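Side-chain contacts in Asp/Glu-specific dipeptidyl-peptidase (Flavobacterium psychrophilum, PDB 5JXF), which removes dipeptides from the N-terminus of oligopeptides as a serine peptidase, with strict specificity for aspartate or glutamate at the P1 position: residues Asp114-Tyr117 with Leu118-Gly121; Ala299-Val302 with Asn303-Pro307; Asn545-Pro548 with Arg549-Ile553. All coordinates share one frame; numbering follows the deposited sequence.

Contact 1: residues Asp114-Tyr117 with Leu118-Gly121; sequences DHDY and LTNG
Asp116 caps the short helix 117-120 by gripping Thr119 with both oxygens of its carboxylate. OD2 accepts from Thr119 OG1 in a very short hydrogen bond of 2.5 Å. OD1 accepts from Thr119 N at 3.3 Å, a weak N-cap bond. Asp116 CG stands anti to the backbone N (chi1 -167°), which swings the carboxylate over the first turn and onto both donors. With an alanine here, the Thr119 hydroxyl and Asn328 would probably lose their shared acceptor, and the helix start its side-chain cap.

Two backbone bonds close the turn. Asn120 N reaches Asp116 O at 2.8 Å, and Gly121 N reaches Tyr117 O at 2.8 Å. Gly121 then leaves the helix with positive phi.

The remaining contacts are weaker. Gly121 O lies in the plane of the Tyr117 ring, at its edge, 3.2 Å from Tyr117 CD1. It also receives a CA-H...O contact from Tyr117 CA.

Leu118 packs on Phe104 and Ile107 of helix 100-109 and on Ala335 of helix 328-357. Asn328, at the start of that last helix, gives a second bond to Asp116 OD2. The Tyr117 ring meets Phe122 of strand 122-123 edge-to-face.

Contact 2: residues Ala299-Val302 with Asn303-Pro307; sequences AQIV and NETNP
The backbone of Ala299-Val302 passes into Asn303-Pro307 through an ordinary helical bond, Asn303 N to Ala299 O at 2.7 Å, and then widens to bonds that reach five residues back. Thr305 N bonds to Gln300 O at 2.9 Å. Asn306 N bonds to Ile301 O at 3.0 Å.

Gln300 O is gripped by three donors: Thr305 N, Glu304 N and Thr305 OG1. The bond from Thr305 N is nearly straight (176°). Glu304 N and Thr305 OG1 come from opposite faces of the carbonyl plane, each well out of it. Thr305 OG1 lies between its own backbone N and carbonyl carbon (chi1 57°), which turns the hydroxyl back over the turn, 3.2 Å from Gln300 O. Thr305 CG2 then faces the Gln300 chain, 3.9 Å from Gln300 CG.

This is a pi-type turn inside the long helix 295-325. Pro307 follows it and has no N-H to give, so the helix kinks here. Its ring sits against Val302 O, with Pro307 CG 3.4 Å away.

Gln300 and Glu304 cross at about a right angle, their amide and carboxylate planes turned 79° apart. Both reach helix 386-415, Gln300 at Tyr395 and Ala402, Glu304 at Val403.

On another side, Ile301 and Asn306 lie alongside each other and point the same way. Ile301 CG2 is 3.6 Å from Asn306 ND2. Asn306 is buried, and ND2 is hydrogen-bonded to Ser352 OG and Glu351 OE1 of helix 328-357. Val302 packs on Leu355 of the same helix.

Contact 3: residues Asn545-Pro548 with Arg549-Ile553; sequences NIAP and RYDEI
Ile546 O receives Tyr550 N at 3.0 Å in a nearly straight bond (171°), the first rung of helix 547-571. This is the side packed against helix 386-415. Tyr550 CB rests 3.5 Å from Ile546 O, and its CG is anti to the backbone N (chi1 176°), an orientation that carries the ring away from the turn. The buried Ile546 packs on Ser404 of helix 386-415, and Tyr550 on Ile398 and Arg405.

The arrangement is a helix N-terminus with Ile546 at the N-cap. Pro548 stands in the first turn, where backbone nitrogens have no earlier helical carbonyl to bond, so its lack of an N-H breaks no bond of the helix. Asp551 N to Ala547 O, at 3.0 Å, continues the ladder. Glu552 N to Pro548 O follows at 3.2 Å.

The solvent side is looser. Pro548, Arg549, Asp551 and Glu552 are all exposed, though Arg549 also touches Tyr401 of helix 386-415. Arg549 bends at chi2 (85°) and runs along the helix to a salt bridge, with NH1 3.0 Å from Glu552 OE1. The carboxylate oxygen sits at the edge of the guanidinium, in its plane, while Ile553 CD1 lies over one face, offset toward the rim.

Overall arrangement
The three contacts follow one another along the chain. Contact 1 stands apart: its centre is about 40 Å from that of contact 2 and about 46 Å from that of contact 3, on the opposite side of the chain's centre from contact 3. Contacts 2 and 3 are neighbours, with centres about 19 Å apart and nearest atoms about 6 Å apart. Helix 328-357 packs on both contact 1 and contact 2, and helix 386-415 on both contact 2 and contact 3. The Leu118 side chain lies about 9 Å from that of His101, a charge-relay residue by similarity. The two helices thus join the three places in series, from near the charge relay out to the remote helix 547-571.

Contact 1: residues Asp114-Tyr117 with Leu118-Gly121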
# COMPACT_ATOMS: atom_id res chain seq x y z
N ASP A 114 -26.15 -23.51 11.09
CA ASP A 114 -25.99 -24.12 12.41
C ASP A 114 -24.59 -24.74 12.50
O ASP A 114 -24.00 -24.83 13.58
CB ASP A 114 -27.13 -25.13 12.65
CG ASP A 114 -27.02 -25.87 13.99
OD1 ASP A 114 -25.93 -25.97 14.57
OD2 ASP A 114 -28.08 -26.32 14.50
N HIS A 115 -24.05 -25.14 11.36
CA HIS A 115 -22.69 -25.66 11.27
C HIS A 115 -21.82 -24.92 10.26
O HIS A 115 -21.45 -25.47 9.22
CB HIS A 115 -22.75 -27.14 10.94
CG HIS A 115 -23.42 -27.94 12.01
ND1 HIS A 115 -22.97 -27.93 13.31
CD2 HIS A 115 -24.53 -28.71 11.99
CE1 HIS A 115 -23.76 -28.69 14.04
NE2 HIS A 115 -24.71 -29.18 13.26
N ASP A 116 -21.45 -23.68 10.59
CA ASP A 116 -20.71 -22.79 9.69
C ASP A 116 -19.20 -23.07 9.73
O ASP A 116 -18.45 -22.34 10.38
CB ASP A 116 -21.00 -21.33 10.06
CG ASP A 116 -20.52 -20.34 9.00
OD1 ASP A 116 -20.03 -20.80 7.95
OD2 ASP A 116 -20.68 -19.11 9.21
N TYR A 117 -18.78 -24.12 9.03
CA TYR A 117 -17.37 -24.50 8.97
C TYR A 117 -16.52 -23.48 8.23
O TYR A 117 -15.33 -23.37 8.49
CB TYR A 117 -17.20 -25.88 8.31
CG TYR A 117 -17.93 -26.97 9.04
CD1 TYR A 117 -17.61 -27.28 10.35
CD2 TYR A 117 -18.94 -27.69 8.42
CE1 TYR A 117 -18.28 -28.27 11.04
CE2 TYR A 117 -19.62 -28.70 9.10
CZ TYR A 117 -19.28 -28.98 10.41
OH TYR A 117 -19.93 -29.97 11.10
N LEU A 118 -17.13 -22.78 7.27
CA LEU A 118 -16.47 -21.65 6.62
C LEU A 118 -15.93 -20.70 7.71
O LEU A 118 -14.75 -20.40 7.74
CB LEU A 118 -17.43 -20.92 5.67
CG LEU A 118 -17.76 -21.63 4.35
CD1 LEU A 118 -18.97 -21.02 3.65
CD2 LEU A 118 -16.56 -21.62 3.42
N THR A 119 -16.81 -20.28 8.61
CA THR A 119 -16.42 -19.36 9.68
C THR A 119 -15.59 -20.04 10.77
O THR A 119 -14.54 -19.55 11.16
CB THR A 119 -17.64 -18.70 10.33
OG1 THR A 119 -18.43 -18.07 9.31
CG2 THR A 119 -17.21 -17.65 11.36
N ASN A 120 -16.06 -21.19 11.24
CA ASN A 120 -15.52 -21.82 12.45
C ASN A 120 -14.37 -22.80 12.23
O ASN A 120 -13.70 -23.22 13.18
CB ASN A 120 -16.65 -22.51 13.19
CG ASN A 120 -17.64 -21.52 13.76
OD1 ASN A 120 -17.26 -20.45 14.24
ND2 ASN A 120 -18.93 -21.85 13.69
N GLY A 121 -14.15 -23.19 10.98
CA GLY A 121 -13.23 -24.26 10.70
C GLY A 121 -13.88 -25.58 11.05
O GLY A 121 -15.07 -25.64 11.39

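Contact 2: residues Ala299-Val302 with Asn303-Pro307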
# COMPACT_ATOMS: atom_id res chain seq x y z
N ALA A 299 -0.66 -8.36 -26.99
CA ALA A 299 -1.38 -7.11 -27.22
C ALA A 299 -2.88 -7.32 -27.09
O ALA A 299 -3.58 -6.46 -26.55
CB ALA A 299 -1.02 -6.51 -28.58
N GLN A 300 -3.38 -8.45 -27.57
CA GLN A 300 -4.81 -8.74 -27.48
C GLN A 300 -5.23 -8.93 -26.02
O GLN A 300 -6.33 -8.54 -25.61
CB GLN A 300 -5.17 -9.98 -28.30
CG GLN A 300 -6.66 -10.28 -28.32
CD GLN A 300 -6.98 -11.64 -28.93
OE1 GLN A 300 -6.15 -12.55 -28.92
NE2 GLN A 300 -8.18 -11.77 -29.48
N ILE A 301 -4.36 -9.56 -25.25
CA ILE A 301 -4.64 -9.79 -23.84
C ILE A 301 -4.74 -8.45 -23.15
O ILE A 301 -5.74 -8.11 -22.52
CB ILE A 301 -3.53 -10.63 -23.17
CG1 ILE A 301 -3.48 -12.04 -23.76
CG2 ILE A 301 -3.74 -10.67 -21.66
CD1 ILE A 301 -2.21 -12.81 -23.41
N VAL A 302 -3.67 -7.68 -23.29
CA VAL A 302 -3.55 -6.42 -22.59
C VAL A 302 -4.60 -5.40 -23.06
O VAL A 302 -5.28 -4.77 -22.25
CB VAL A 302 -2.14 -5.85 -22.77
CG1 VAL A 302 -2.10 -4.40 -22.36
CG2 VAL A 302 -1.15 -6.67 -21.97
N ASN A 303 -4.74 -5.28 -24.38
CA ASN A 303 -5.57 -4.22 -24.95
C ASN A 303 -7.07 -4.51 -24.98
O ASN A 303 -7.87 -3.58 -24.92
CB ASN A 303 -5.11 -3.89 -26.37
CG ASN A 303 -3.72 -3.27 -26.41
OD1 ASN A 303 -3.34 -2.50 -25.52
ND2 ASN A 303 -2.97 -3.58 -27.46
N GLU A 304 -7.50 -5.76 -25.09
CA GLU A 304 -8.94 -5.96 -25.25
C GLU A 304 -9.61 -7.11 -24.52
O GLU A 304 -10.72 -6.92 -24.01
CB GLU A 304 -9.26 -6.05 -26.74
CG GLU A 304 -8.16 -6.66 -27.58
CD GLU A 304 -8.09 -6.03 -28.96
OE1 GLU A 304 -8.76 -4.98 -29.16
OE2 GLU A 304 -7.37 -6.57 -29.83
N THR A 305 -8.99 -8.28 -24.42
CA THR A 305 -9.65 -9.37 -23.70
C THR A 305 -9.70 -9.10 -22.19
O THR A 305 -10.77 -9.16 -21.58
CB THR A 305 -8.98 -10.74 -23.96
OG1 THR A 305 -7.60 -10.68 -23.61
CG2 THR A 305 -9.11 -11.13 -25.44
N ASN A 306 -8.55 -8.81 -21.59
CA ASN A 306 -8.52 -8.55 -20.15
C ASN A 306 -9.39 -7.38 -19.69
O ASN A 306 -10.14 -7.52 -18.71
CB ASN A 306 -7.07 -8.32 -19.68
CG ASN A 306 -6.38 -9.61 -19.28
OD1 ASN A 306 -6.86 -10.70 -19.58
ND2 ASN A 306 -5.26 -9.49 -18.57
N PRO A 307 -9.31 -6.21 -20.36
CA PRO A 307 -10.14 -5.10 -19.87
C PRO A 307 -11.63 -5.43 -19.89
O PRO A 307 -12.35 -5.08 -18.94
CB PRO A 307 -9.84 -3.97 -20.87
CG PRO A 307 -8.54 -4.32 -21.48
CD PRO A 307 -8.48 -5.81 -21.51

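Contact 3: residues Asn545-Pro548 with Arg549-Ile553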
# COMPACT_ATOMS: atom_id res chain seq x y z
N ASN A 545 -23.52 -16.28 -35.30
CA ASN A 545 -22.96 -15.06 -35.86
C ASN A 545 -21.61 -14.62 -35.30
O ASN A 545 -21.08 -13.58 -35.68
CB ASN A 545 -23.96 -13.92 -35.70
CG ASN A 545 -25.33 -14.27 -36.23
OD1 ASN A 545 -25.46 -15.11 -37.13
ND2 ASN A 545 -26.37 -13.64 -35.69
N ILE A 546 -21.06 -15.40 -34.38
CA ILE A 546 -19.75 -15.09 -33.80
C ILE A 546 -18.89 -16.35 -33.74
O ILE A 546 -17.76 -16.38 -34.24
CB ILE A 546 -19.88 -14.50 -32.38
CG1 ILE A 546 -20.97 -13.43 -32.34
CG2 ILE A 546 -18.55 -13.95 -31.91
CD1 ILE A 546 -21.20 -12.83 -30.98
N ALA A 547 -19.45 -17.39 -33.13
CA ALA A 547 -18.76 -18.66 -32.92
C ALA A 547 -18.20 -19.32 -34.19
O ALA A 547 -17.06 -19.80 -34.17
CB ALA A 547 -19.69 -19.64 -32.20
N PRO A 548 -18.98 -19.38 -35.30
CA PRO A 548 -18.39 -20.01 -36.49
C PRO A 548 -17.08 -19.36 -36.91
O PRO A 548 -16.07 -20.05 -37.05
CB PRO A 548 -19.47 -19.80 -37.57
CG PRO A 548 -20.74 -19.66 -36.82
CD PRO A 548 -20.37 -18.94 -35.55
N ARG A 549 -17.09 -18.04 -37.07
CA ARG A 549 -15.90 -17.34 -37.54
C ARG A 549 -14.74 -17.44 -36.55
O ARG A 549 -13.62 -17.79 -36.94
CB ARG A 549 -16.24 -15.88 -37.83
CG ARG A 549 -15.06 -15.08 -38.32
CD ARG A 549 -14.88 -15.24 -39.84
NE ARG A 549 -14.12 -14.13 -40.41
CZ ARG A 549 -13.00 -14.27 -41.10
NH1 ARG A 549 -12.50 -15.48 -41.30
NH2 ARG A 549 -12.37 -13.20 -41.57
N TYR A 550 -15.01 -17.15 -35.27
CA TYR A 550 -13.98 -17.27 -34.22
C TYR A 550 -13.27 -18.63 -34.22
O TYR A 550 -12.05 -18.69 -34.12
CB TYR A 550 -14.60 -17.03 -32.84
CG TYR A 550 -13.62 -17.23 -31.69
CD1 TYR A 550 -12.84 -16.18 -31.22
CD2 TYR A 550 -13.47 -18.48 -31.06
CE1 TYR A 550 -11.95 -16.35 -30.17
CE2 TYR A 550 -12.58 -18.66 -30.02
CZ TYR A 550 -11.82 -17.59 -29.58
OH TYR A 550 -10.93 -17.75 -28.54
N ASP A 551 -14.05 -19.70 -34.32
CA ASP A 551 -13.49 -21.06 -34.37
C ASP A 551 -12.53 -21.23 -35.55
O ASP A 551 -11.41 -21.71 -35.38
CB ASP A 551 -14.61 -22.10 -34.47
CG ASP A 551 -15.52 -22.08 -33.26
OD1 ASP A 551 -15.07 -21.69 -32.17
OD2 ASP A 551 -16.71 -22.46 -33.41
N GLU A 552 -12.99 -20.83 -36.73
CA GLU A 552 -12.19 -20.91 -37.95
C GLU A 552 -10.82 -20.27 -37.76
O GLU A 552 -9.79 -20.89 -38.04
CB GLU A 552 -12.94 -20.22 -39.10
CG GLU A 552 -12.25 -20.32 -40.44
CD GLU A 552 -13.02 -19.61 -41.54
OE1 GLU A 552 -13.24 -18.38 -41.41
OE2 GLU A 552 -13.41 -20.27 -42.52
N ILE A 553 -10.81 -19.04 -37.25
CA ILE A 553 -9.58 -18.28 -37.11
C ILE A 553 -8.70 -18.83 -36.00
O ILE A 553 -7.47 -18.85 -36.11
CB ILE A 553 -9.89 -16.81 -36.85
CG1 ILE A 553 -10.88 -16.31 -37.90
CG2 ILE A 553 -8.61 -15.98 -36.84
CD1 ILE A 553 -11.43 -14.92 -37.62